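Local coordinates for dUTPase (Streptococcus mutans, PDB 3H6X), which probably hydrolyses dUTP to dUMP and diphosphate, at residues B[29-34]-B[116-121]. Residues are numbered along the deposited sequence; the frame is centred on the assembly and turned at random.
Sequences GYDLKV and GERVVQ
Leu32 grips the facing strand with both backbone polar atoms: its N donates to Val120 O (2.9 Å), and its carbonyl O accepts from Val119 N (2.9 Å). These partners are consecutive residues, the mark of a beta bulge: the antiparallel register slips by one between Leu32 and Lys33, with Val119 the extra residue. Beyond it Val34 N bonds to Glu117 O and Gly116 N to Val34 O, the latter almost straight at 174°. Val34 CG2 packs 3.8 Å from Val119 CB, the two side chains crossing at about a right angle. Asp31, Lys33, Arg118 and Gln121 share one face. There Arg118 CD lies 3.6 Å from Asp31 CB, and the bend at chi3 (-76°) carries the guanidinium on, with NH1 3.4 Å from Asp31 OD2, a salt bridge whose hydrogen bond is weak, the carboxylate and guanidinium planes nearly perpendicular. The extended Lys33 chain runs past Gly116 O, its CD 3.4 Å away. This pairing joins strand 30-33, outermost within this chain in an antiparallel sheet, to strand 118-126 in the jelly-roll beta-barrel of the dUTPase fold. A water links Gly29 N to Gln121 OE1; NE2 of the same amide is hydrogen-bonded to Asp66 O. The stronger partner of Arg118 NH1 is Glu23, through a second salt bridge, and Lys33 NZ reaches Asn17 O. Val119 and Val120 also rest on strand 100-105, and the Tyr30 hydroxyl is hydrogen-bonded to Ile130 N of the second subunit.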
# COMPACT_ATOMS: atom_id res chain seq x y z
N GLY B 29 -2.12 -5.04 12.65
CA GLY B 29 -1.27 -5.98 11.93
C GLY B 29 -0.70 -7.12 12.75
O GLY B 29 -0.43 -6.96 13.95
N TYR B 30 -0.55 -8.27 12.10
CA TYR B 30 0.11 -9.46 12.64
C TYR B 30 1.50 -9.50 12.07
O TYR B 30 1.69 -9.40 10.87
CB TYR B 30 -0.66 -10.72 12.21
CG TYR B 30 -1.97 -10.84 12.93
CD1 TYR B 30 -3.11 -10.20 12.45
CD2 TYR B 30 -2.07 -11.55 14.13
CE1 TYR B 30 -4.31 -10.26 13.14
CE2 TYR B 30 -3.26 -11.62 14.82
CZ TYR B 30 -4.37 -10.98 14.32
OH TYR B 30 -5.56 -11.04 14.99
N ASP B 31 2.50 -9.63 12.94
CA ASP B 31 3.89 -9.52 12.46
C ASP B 31 4.40 -10.86 11.96
O ASP B 31 4.61 -11.78 12.74
CB ASP B 31 4.78 -8.97 13.58
CG ASP B 31 4.41 -7.54 13.96
OD1 ASP B 31 4.22 -6.70 13.05
OD2 ASP B 31 4.34 -7.24 15.17
N LEU B 32 4.61 -10.95 10.65
CA LEU B 32 5.19 -12.14 10.03
C LEU B 32 6.71 -12.09 10.15
O LEU B 32 7.32 -11.02 10.15
CB LEU B 32 4.75 -12.27 8.56
CG LEU B 32 3.34 -12.80 8.31
CD1 LEU B 32 2.29 -11.73 8.58
CD2 LEU B 32 3.22 -13.29 6.87
N LYS B 33 7.32 -13.27 10.26
CA LYS B 33 8.75 -13.35 10.55
C LYS B 33 9.49 -14.10 9.45
O LYS B 33 8.88 -14.79 8.65
CB LYS B 33 8.96 -14.08 11.88
CG LYS B 33 8.50 -13.27 13.10
CD LYS B 33 8.53 -14.11 14.38
CE LYS B 33 8.22 -13.24 15.60
NZ LYS B 33 8.16 -14.06 16.85
N VAL B 34 10.81 -13.91 9.42
CA VAL B 34 11.69 -14.58 8.47
C VAL B 34 11.86 -16.03 8.87
O VAL B 34 12.26 -16.30 9.98
CB VAL B 34 13.05 -13.84 8.44
CG1 VAL B 34 14.03 -14.59 7.55
CG2 VAL B 34 12.85 -12.40 7.94
N GLY B 116 13.49 -15.60 12.38
CA GLY B 116 12.76 -15.05 13.51
C GLY B 116 12.59 -13.53 13.50
O GLY B 116 11.78 -13.00 14.26
N GLU B 117 13.33 -12.84 12.64
CA GLU B 117 13.20 -11.38 12.56
C GLU B 117 11.86 -11.01 11.92
O GLU B 117 11.44 -11.64 10.96
CB GLU B 117 14.33 -10.76 11.73
CG GLU B 117 15.65 -10.61 12.48
CD GLU B 117 16.74 -9.93 11.65
OE1 GLU B 117 16.53 -9.67 10.45
OE2 GLU B 117 17.81 -9.64 12.21
N ARG B 118 11.19 -10.00 12.46
CA ARG B 118 9.92 -9.57 11.88
C ARG B 118 10.18 -8.81 10.58
O ARG B 118 11.08 -7.99 10.49
CB ARG B 118 9.14 -8.71 12.89
CG ARG B 118 8.76 -9.51 14.13
CD ARG B 118 8.03 -8.63 15.12
NE ARG B 118 8.94 -7.73 15.83
CZ ARG B 118 8.53 -6.74 16.61
NH1 ARG B 118 7.23 -6.54 16.79
NH2 ARG B 118 9.43 -5.96 17.21
N VAL B 119 9.38 -9.09 9.57
CA VAL B 119 9.68 -8.58 8.23
C VAL B 119 8.51 -7.81 7.59
O VAL B 119 8.73 -6.78 6.96
CB VAL B 119 10.22 -9.70 7.28
CG1 VAL B 119 9.15 -10.78 7.02
CG2 VAL B 119 10.73 -9.09 5.97
N VAL B 120 7.29 -8.30 7.76
CA VAL B 120 6.14 -7.55 7.25
C VAL B 120 4.99 -7.66 8.25
O VAL B 120 5.04 -8.49 9.15
CB VAL B 120 5.65 -8.03 5.86
CG1 VAL B 120 6.69 -7.74 4.77
CG2 VAL B 120 5.30 -9.50 5.91
N GLN B 121 3.98 -6.80 8.12
CA GLN B 121 2.79 -6.95 8.95
C GLN B 121 1.58 -7.29 8.09
O GLN B 121 1.39 -6.73 7.02
CB GLN B 121 2.52 -5.70 9.76
CG GLN B 121 2.40 -4.44 8.96
CD GLN B 121 2.43 -3.20 9.86
OE1 GLN B 121 1.75 -3.15 10.86
NE2 GLN B 121 3.23 -2.20 9.49
O HOH W 1 -0.07 -2.89 13.21
O HOH W 2 3.64 -3.52 12.95
O HOH W 3 11.35 -14.36 16.65